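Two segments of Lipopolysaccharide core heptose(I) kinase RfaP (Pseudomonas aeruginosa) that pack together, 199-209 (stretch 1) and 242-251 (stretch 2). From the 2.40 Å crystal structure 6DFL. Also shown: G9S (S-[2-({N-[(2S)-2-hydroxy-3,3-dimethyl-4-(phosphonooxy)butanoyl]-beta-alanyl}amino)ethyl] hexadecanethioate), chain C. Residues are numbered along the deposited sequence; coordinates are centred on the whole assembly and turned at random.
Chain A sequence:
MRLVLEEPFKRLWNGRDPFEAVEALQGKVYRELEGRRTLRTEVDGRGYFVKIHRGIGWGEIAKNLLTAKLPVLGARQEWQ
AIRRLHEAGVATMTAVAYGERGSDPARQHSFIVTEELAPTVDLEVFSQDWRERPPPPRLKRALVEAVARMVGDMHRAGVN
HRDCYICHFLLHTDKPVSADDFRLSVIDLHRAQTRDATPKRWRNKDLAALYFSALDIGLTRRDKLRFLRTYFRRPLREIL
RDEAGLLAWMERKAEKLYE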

ATOM      1  N   PRO A 199      16.118   5.485  -5.819  1.00 71.20           N
ATOM      2  CA  PRO A 199      16.082   6.127  -7.134  1.00 71.19           C
ATOM      3  C   PRO A 199      14.663   6.194  -7.665  1.00 76.13           C
ATOM      4  O   PRO A 199      13.824   5.343  -7.366  1.00 76.64           O
ATOM      5  CB  PRO A 199      16.954   5.214  -8.002  1.00 68.56           C
ATOM      6  CG  PRO A 199      17.828   4.502  -7.040  1.00 70.71           C
ATOM      7  CD  PRO A 199      17.025   4.324  -5.787  1.00 69.41           C
ATOM      8  N   LYS A 200      14.404   7.212  -8.488  1.00 79.76           N
ATOM      9  CA  LYS A 200      13.036   7.447  -8.939  1.00 79.27           C
ATOM     10  C   LYS A 200      12.532   6.308  -9.828  1.00 77.56           C
ATOM     11  O   LYS A 200      11.348   5.962  -9.782  1.00 76.97           O
ATOM     12  CB  LYS A 200      12.941   8.800  -9.654  1.00 79.73           C
ATOM     13  CG  LYS A 200      11.522   9.313  -9.839  1.00 80.64           C
ATOM     14  CD  LYS A 200      11.436  10.813  -9.560  1.00 92.97           C
ATOM     15  CE  LYS A 200       9.991  11.301  -9.649  1.00 97.46           C
ATOM     16  NZ  LYS A 200       9.812  12.680  -9.082  1.00 92.72           N
ATOM     17  N   ARG A 201      13.409   5.707 -10.639  1.00 77.69           N
ATOM     18  CA  ARG A 201      12.982   4.572 -11.456  1.00 76.64           C
ATOM     19  C   ARG A 201      12.476   3.434 -10.581  1.00 79.08           C
ATOM     20  O   ARG A 201      11.504   2.747 -10.924  1.00 76.27           O
ATOM     21  CB  ARG A 201      14.132   4.072 -12.339  1.00 83.87           C
ATOM     22  CG  ARG A 201      13.887   2.669 -12.944  1.00 91.73           C
ATOM     23  CD  ARG A 201      15.083   2.137 -13.739  1.00 98.39           C
ATOM     24  NE  ARG A 201      15.204   2.811 -15.030  1.00104.50           N
ATOM     25  CZ  ARG A 201      16.169   2.579 -15.915  1.00107.85           C
ATOM     26  NH1 ARG A 201      17.110   1.683 -15.658  1.00108.33           N
ATOM     27  NH2 ARG A 201      16.193   3.247 -17.060  1.00111.47           N
ATOM     28  N   TRP A 202      13.123   3.221  -9.443  1.00 77.37           N
ATOM     29  CA  TRP A 202      12.703   2.133  -8.581  1.00 72.25           C
ATOM     30  C   TRP A 202      11.425   2.492  -7.834  1.00 73.67           C
ATOM     31  O   TRP A 202      10.522   1.649  -7.720  1.00 73.34           O
ATOM     32  CB  TRP A 202      13.841   1.754  -7.631  1.00 67.01           C
ATOM     33  CG  TRP A 202      14.929   1.030  -8.338  1.00 73.75           C
ATOM     34  CD1 TRP A 202      16.191   1.480  -8.586  1.00 75.21           C
ATOM     35  CD2 TRP A 202      14.853  -0.297  -8.908  1.00 74.12           C
ATOM     36  NE1 TRP A 202      16.908   0.519  -9.276  1.00 75.62           N
ATOM     37  CE2 TRP A 202      16.112  -0.581  -9.476  1.00 76.47           C
ATOM     38  CE3 TRP A 202      13.847  -1.270  -8.974  1.00 73.58           C
ATOM     39  CZ2 TRP A 202      16.392  -1.810 -10.112  1.00 79.92           C
ATOM     40  CZ3 TRP A 202      14.123  -2.491  -9.614  1.00 75.65           C
ATOM     41  CH2 TRP A 202      15.382  -2.743 -10.174  1.00 78.27           C
ATOM     42  N   ARG A 203      11.330   3.735  -7.336  1.00 72.02           N
ATOM     43  CA  ARG A 203      10.065   4.250  -6.809  1.00 69.62           C
ATOM     44  C   ARG A 203       8.917   3.952  -7.767  1.00 68.49           C
ATOM     45  O   ARG A 203       7.855   3.459  -7.364  1.00 69.25           O
ATOM     46  CB  ARG A 203      10.158   5.768  -6.562  1.00 73.00           C
ATOM     47  CG  ARG A 203      10.972   6.211  -5.312  1.00 76.92           C
ATOM     48  CD  ARG A 203      11.063   7.757  -5.152  1.00 73.63           C
ATOM     49  NE  ARG A 203      12.023   8.154  -4.114  1.00 75.92           N
ATOM     50  CZ  ARG A 203      11.701   8.730  -2.951  1.00 80.48           C
ATOM     51  NH1 ARG A 203      12.652   9.055  -2.071  1.00 76.17           N
ATOM     52  NH2 ARG A 203      10.431   9.019  -2.673  1.00 80.77           N
ATOM     53  N   ASN A 204       9.118   4.237  -9.050  1.00 68.91           N
ATOM     54  CA  ASN A 204       8.006   4.173  -9.983  1.00 69.46           C
ATOM     55  C   ASN A 204       7.615   2.730 -10.277  1.00 73.96           C
ATOM     56  O   ASN A 204       6.425   2.427 -10.403  1.00 74.46           O
ATOM     57  CB  ASN A 204       8.354   4.927 -11.262  1.00 71.86           C
ATOM     58  CG  ASN A 204       8.596   6.415 -11.018  1.00 78.06           C
ATOM     59  OD1 ASN A 204       8.149   7.000 -10.015  1.00 77.93           O
ATOM     60  ND2 ASN A 204       9.315   7.032 -11.938  1.00 81.40           N
ATOM     61  N   LYS A 205       8.600   1.822 -10.363  1.00 70.25           N
ATOM     62  CA  LYS A 205       8.299   0.406 -10.540  1.00 73.93           C
ATOM     63  C   LYS A 205       7.360  -0.091  -9.441  1.00 74.17           C
ATOM     64  O   LYS A 205       6.322  -0.691  -9.733  1.00 74.28           O
ATOM     65  CB  LYS A 205       9.592  -0.419 -10.582  1.00 73.07           C
ATOM     66  CG  LYS A 205      10.408  -0.293 -11.892  1.00 74.96           C
ATOM     67  CD  LYS A 205      11.245  -1.557 -12.166  1.00 88.03           C
ATOM     68  CE  LYS A 205      12.033  -1.491 -13.477  1.00 90.41           C
ATOM     69  NZ  LYS A 205      13.309  -0.718 -13.356  1.00 96.81           N
ATOM     70  N   ASP A 206       7.686   0.194  -8.167  1.00 71.78           N
ATOM     71  CA  ASP A 206       6.804  -0.177  -7.057  1.00 64.23           C
ATOM     72  C   ASP A 206       5.409   0.401  -7.246  1.00 71.21           C
ATOM     73  O   ASP A 206       4.403  -0.290  -7.030  1.00 69.67           O
ATOM     74  CB  ASP A 206       7.357   0.336  -5.733  1.00 67.66           C
ATOM     75  CG  ASP A 206       8.434  -0.536  -5.134  1.00 69.45           C
ATOM     76  OD1 ASP A 206       8.927  -1.501  -5.773  1.00 68.44           O
ATOM     77  OD2 ASP A 206       8.804  -0.215  -3.980  1.00 67.74           O
ATOM     78  N   LEU A 207       5.334   1.704  -7.567  1.00 72.37           N
ATOM     79  CA  LEU A 207       4.048   2.363  -7.752  1.00 67.71           C
ATOM     80  C   LEU A 207       3.273   1.746  -8.899  1.00 66.89           C
ATOM     81  O   LEU A 207       2.054   1.586  -8.819  1.00 67.16           O
ATOM     82  CB  LEU A 207       4.238   3.853  -8.028  1.00 76.21           C
ATOM     83  CG  LEU A 207       4.730   4.815  -6.950  1.00 72.66           C
ATOM     84  CD1 LEU A 207       4.871   6.186  -7.581  1.00 72.98           C
ATOM     85  CD2 LEU A 207       3.775   4.821  -5.780  1.00 70.82           C
ATOM     86  N   ALA A 208       3.957   1.449  -9.997  1.00 71.70           N
ATOM     87  CA  ALA A 208       3.328   0.730 -11.097  1.00 68.13           C
ATOM     88  C   ALA A 208       2.762  -0.596 -10.617  1.00 68.02           C
ATOM     89  O   ALA A 208       1.579  -0.895 -10.807  1.00 71.08           O
ATOM     90  CB  ALA A 208       4.345   0.516 -12.215  1.00 72.19           C
ATOM     91  N   ALA A 209       3.595  -1.403  -9.964  1.00 72.74           N
ATOM     92  CA  ALA A 209       3.149  -2.726  -9.544  1.00 65.73           C
ATOM     93  C   ALA A 209       2.006  -2.620  -8.541  1.00 70.01           C
ATOM     94  O   ALA A 209       1.015  -3.354  -8.641  1.00 70.77           O
ATOM     95  CB  ALA A 209       4.323  -3.508  -8.964  1.00 62.12           C
ATOM     96  N   ASP A 242       3.849  17.206 -12.714  1.00 70.36           N
ATOM     97  CA  ASP A 242       5.231  16.742 -12.769  1.00 72.80           C
ATOM     98  C   ASP A 242       5.334  15.238 -13.022  1.00 77.56           C
ATOM     99  O   ASP A 242       6.358  14.773 -13.536  1.00 76.81           O
ATOM    100  CB  ASP A 242       5.968  17.087 -11.470  1.00 74.45           C
ATOM    101  CG  ASP A 242       6.047  18.608 -11.194  1.00 82.79           C
ATOM    102  OD1 ASP A 242       5.647  19.423 -12.060  1.00 82.21           O
ATOM    103  OD2 ASP A 242       6.522  18.973 -10.094  1.00 77.10           O
ATOM    104  N   GLU A 243       4.317  14.461 -12.654  1.00 69.26           N
ATOM    105  CA  GLU A 243       4.330  13.027 -12.907  1.00 76.81           C
ATOM    106  C   GLU A 243       3.465  12.644 -14.108  1.00 75.91           C
ATOM    107  O   GLU A 243       3.145  11.466 -14.282  1.00 75.17           O
ATOM    108  CB  GLU A 243       3.898  12.265 -11.648  1.00 70.36           C
ATOM    109  CG  GLU A 243       4.702  12.610 -10.381  1.00 70.34           C
ATOM    110  CD  GLU A 243       6.196  12.330 -10.498  1.00 79.46           C
ATOM    111  OE1 GLU A 243       6.597  11.549 -11.388  1.00 76.71           O
ATOM    112  OE2 GLU A 243       6.978  12.907  -9.697  1.00 86.82           O
ATOM    113  N   ALA A 244       3.136  13.619 -14.963  1.00 74.79           N
ATOM    114  CA  ALA A 244       2.159  13.408 -16.026  1.00 72.07           C
ATOM    115  C   ALA A 244       2.489  12.189 -16.881  1.00 75.52           C
ATOM    116  O   ALA A 244       1.599  11.396 -17.210  1.00 73.09           O
ATOM    117  CB  ALA A 244       2.088  14.653 -16.905  1.00 77.52           C
ATOM    118  N   GLY A 245       3.759  12.039 -17.263  1.00 73.18           N
ATOM    119  CA  GLY A 245       4.143  10.954 -18.146  1.00 69.26           C
ATOM    120  C   GLY A 245       4.091   9.599 -17.464  1.00 73.72           C
ATOM    121  O   GLY A 245       3.588   8.628 -18.032  1.00 75.30           O
ATOM    122  N   LEU A 246       4.606   9.520 -16.238  1.00 69.77           N
ATOM    123  CA  LEU A 246       4.441   8.322 -15.435  1.00 67.38           C
ATOM    124  C   LEU A 246       2.972   7.936 -15.314  1.00 71.30           C
ATOM    125  O   LEU A 246       2.586   6.807 -15.618  1.00 76.59           O
ATOM    126  CB  LEU A 246       5.057   8.543 -14.064  1.00 68.56           C
ATOM    127  CG  LEU A 246       4.837   7.455 -13.011  1.00 70.43           C
ATOM    128  CD1 LEU A 246       5.581   6.191 -13.399  1.00 70.40           C
ATOM    129  CD2 LEU A 246       5.282   7.962 -11.621  1.00 71.01           C
ATOM    130  N   LEU A 247       2.127   8.873 -14.911  1.00 74.23           N
ATOM    131  CA  LEU A 247       0.720   8.544 -14.701  1.00 75.11           C
ATOM    132  C   LEU A 247       0.016   8.151 -15.991  1.00 74.88           C
ATOM    133  O   LEU A 247      -0.953   7.384 -15.959  1.00 73.71           O
ATOM    134  CB  LEU A 247       0.006   9.729 -14.064  1.00 71.51           C
ATOM    135  CG  LEU A 247       0.536  10.031 -12.672  1.00 71.18           C
ATOM    136  CD1 LEU A 247      -0.178  11.251 -12.067  1.00 73.41           C
ATOM    137  CD2 LEU A 247       0.356   8.793 -11.812  1.00 65.85           C
ATOM    138  N   ALA A 248       0.443   8.698 -17.126  1.00 74.02           N
ATOM    139  CA  ALA A 248      -0.196   8.355 -18.387  1.00 70.27           C
ATOM    140  C   ALA A 248       0.233   6.966 -18.834  1.00 77.01           C
ATOM    141  O   ALA A 248      -0.571   6.198 -19.377  1.00 73.32           O
ATOM    142  CB  ALA A 248       0.161   9.387 -19.450  1.00 65.82           C
ATOM    143  N   TRP A 249       1.499   6.630 -18.594  1.00 75.01           N
ATOM    144  CA  TRP A 249       1.983   5.291 -18.880  1.00 78.97           C
ATOM    145  C   TRP A 249       1.253   4.265 -18.033  1.00 78.39           C
ATOM    146  O   TRP A 249       0.697   3.301 -18.566  1.00 78.95           O
ATOM    147  CB  TRP A 249       3.484   5.211 -18.640  1.00 78.91           C
ATOM    148  CG  TRP A 249       3.993   3.818 -18.749  1.00 82.57           C
ATOM    149  CD1 TRP A 249       4.348   3.162 -19.895  1.00 80.99           C
ATOM    150  CD2 TRP A 249       4.204   2.898 -17.678  1.00 81.55           C
ATOM    151  NE1 TRP A 249       4.771   1.895 -19.601  1.00 84.96           N
ATOM    152  CE2 TRP A 249       4.689   1.700 -18.249  1.00 85.71           C
ATOM    153  CE3 TRP A 249       4.030   2.962 -16.295  1.00 75.85           C
ATOM    154  CZ2 TRP A 249       5.005   0.579 -17.479  1.00 79.60           C
ATOM    155  CZ3 TRP A 249       4.335   1.846 -15.534  1.00 81.41           C
ATOM    156  CH2 TRP A 249       4.815   0.667 -16.129  1.00 76.89           C
HETATM  157  N   MSE A 250       1.207   4.477 -16.714  1.00 75.75           N
HETATM  158  CA  MSE A 250       0.510   3.545 -15.838  1.00 73.89           C
HETATM  159  C   MSE A 250      -0.919   3.379 -16.271  1.00 76.72           C
HETATM  160  O   MSE A 250      -1.437   2.281 -16.274  1.00 79.42           O
HETATM  161  CB  MSE A 250       0.537   3.989 -14.391  1.00 69.56           C
HETATM  162  CG  MSE A 250       1.894   3.929 -13.745  1.00 74.77           C
HETATM  163 SE   MSE A 250       1.966   4.876 -12.040  1.00 96.41          SE
HETATM  164  CE  MSE A 250       0.622   3.940 -11.030  1.00 72.74           C
ATOM    165  N   GLU A 251      -1.572   4.468 -16.661  1.00 78.63           N
ATOM    166  CA  GLU A 251      -2.957   4.320 -17.080  1.00 81.03           C
ATOM    167  C   GLU A 251      -3.055   3.510 -18.370  1.00 83.18           C
ATOM    168  O   GLU A 251      -4.050   2.813 -18.585  1.00 82.42           O
ATOM    169  CB  GLU A 251      -3.611   5.691 -17.236  1.00 80.27           C
ATOM    170  CG  GLU A 251      -5.138   5.666 -17.134  1.00 82.55           C
ATOM    171  CD  GLU A 251      -5.657   4.757 -16.025  1.00 87.49           C
ATOM    172  OE1 GLU A 251      -6.572   3.937 -16.295  1.00 93.14           O
ATOM    173  OE2 GLU A 251      -5.150   4.853 -14.888  1.00 83.54           O
TER
HETATM  174  C1  G9S C 101      -6.179  10.611 -12.555  1.00 96.03           C
HETATM  175  C2  G9S C 101      -8.371  11.030 -13.725  1.00109.13           C
HETATM  176  C3  G9S C 101      -9.164  11.126 -15.019  1.00111.08           C
HETATM  177  C4  G9S C 101      -8.690  12.176 -16.008  1.00116.95           C
HETATM  178  C5  G9S C 101      -6.760  13.956 -15.860  1.00117.64           C
HETATM  179  C6  G9S C 101      -8.134  15.902 -14.679  1.00119.12           C
HETATM  180  C7  G9S C 101      -8.913  17.124 -15.103  1.00119.25           C
HETATM  181  C8  G9S C 101      -9.024  15.013 -13.852  1.00114.71           C
HETATM  182  C10 G9S C 101      -3.756   8.084 -12.505  1.00 88.62           C
HETATM  183  C11 G9S C 101      -2.855   7.020 -13.065  1.00 73.81           C
HETATM  184  C12 G9S C 101      -2.511   5.905 -12.105  1.00 70.07           C
HETATM  185  C13 G9S C 101      -3.226   5.951 -10.766  1.00 70.89           C
HETATM  186  C14 G9S C 101      -2.337   6.145  -9.529  1.00 70.28           C
HETATM  187  C15 G9S C 101      -2.005   4.905  -8.714  1.00 68.53           C
HETATM  188  C16 G9S C 101      -3.074   4.356  -7.798  1.00 57.82           C
HETATM  189  N2  G9S C 101      -6.953  10.707 -13.766  1.00106.12           N
HETATM  190  C19 G9S C 101      -6.221   9.285 -11.837  1.00 86.55           C
HETATM  191  C20 G9S C 101      -6.966  16.367 -13.864  1.00110.19           C
HETATM  192  C21 G9S C 101      -2.633   3.572  -6.567  1.00 54.99           C
HETATM  193  C22 G9S C 101      -3.681   2.599  -6.034  1.00 60.84           C
HETATM  194  C23 G9S C 101      -3.244   1.503  -5.107  1.00 64.59           C
HETATM  195  C24 G9S C 101      -3.886   1.503  -3.736  1.00 63.86           C
HETATM  196  C25 G9S C 101      -3.693   0.308  -2.810  1.00 64.52           C
HETATM  197  C26 G9S C 101      -4.727   0.092  -1.700  1.00 66.81           C
HETATM  198  C27 G9S C 101      -5.930  -0.771  -2.031  1.00 74.49           C
HETATM  199  C28 G9S C 101      -6.786  -1.179  -0.870  1.00 76.23           C
HETATM  200  C29 G9S C 101      -6.904  -2.640  -0.570  1.00 68.90           C
HETATM  201  C30 G9S C 101      -7.659  15.194 -15.988  1.00119.78           C
HETATM  202  N3  G9S C 101      -7.266  12.575 -15.883  1.00120.68           N
HETATM  203  O2  G9S C 101      -8.925  11.239 -12.652  1.00103.01           O
HETATM  204  O3  G9S C 101      -3.315   9.141 -12.069  1.00 84.58           O
HETATM  205  O4  G9S C 101      -5.550  14.121 -15.744  1.00116.23           O
HETATM  206  O5  G9S C 101      -8.700  14.925 -16.857  1.00120.96           O
HETATM  207  O6  G9S C 101      -8.504  17.730 -16.289  1.00125.29           O
HETATM  208  O8  G9S C 101      -8.577  19.640 -17.940  1.00125.39           O
HETATM  209  O9  G9S C 101      -7.471  19.984 -15.713  1.00119.07           O
HETATM  210  P1  G9S C 101      -8.587  19.289 -16.467  1.00123.95           P
HETATM  211  S1  G9S C 101      -5.508   7.914 -12.734  1.00107.03           S

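The two helices, 200-209 and 244-251, run in roughly the same direction, their axes inclined by 34° and 10.8 Å apart at closest approach. The contact is modest, burying 320 Å² in all, and its polar and apolar parts lie at different points along the helices.

The polar part is a single salt bridge near the start of both helices. Lys200 NZ donates a hydrogen bond to Glu243 OE2 at 2.9 Å, so charge attraction and hydrogen bonding act together. Lysine suits an exposed position here: its long chain, with chi3 and chi4 both t, carries the ammonium group across the gap while the backbone stays at a distance. Glu243, at the N-cap position of the second helix, is buried, and the bridge gives its carboxylate a partner of opposite charge.

The remaining contacts are van der Waals packing. Asn204 and Leu246 face each other with CA atoms 7.7 Å apart, and Asn204 OD1 lies 3.4 Å from Leu246 CD2, a contact between a polar atom and a methyl group that involves no hydrogen bond. The same methyl, Leu246 CD2, is 4.4 Å from Leu207 CD1, so this one methyl touches two residues about one turn apart on the first helix.

Further along, the helices come closer: the CA atoms of Ala208 and Met250 are 6.2 Å apart. A small residue fits this narrow place. Ala208 CB meets the edge of the Trp249 ring, 3.6 Å from CZ3, and lies 4.5 Å from Met250 CG. Met250, a selenomethionine, has a flexible unbranched side chain that bends at chi3 (p); its CE lies 3.5 Å from Leu207 O and 3.6 Å from C15 of the bound G9S, so one terminal methyl touches both the neighbouring helix and the ligand's acyl chain.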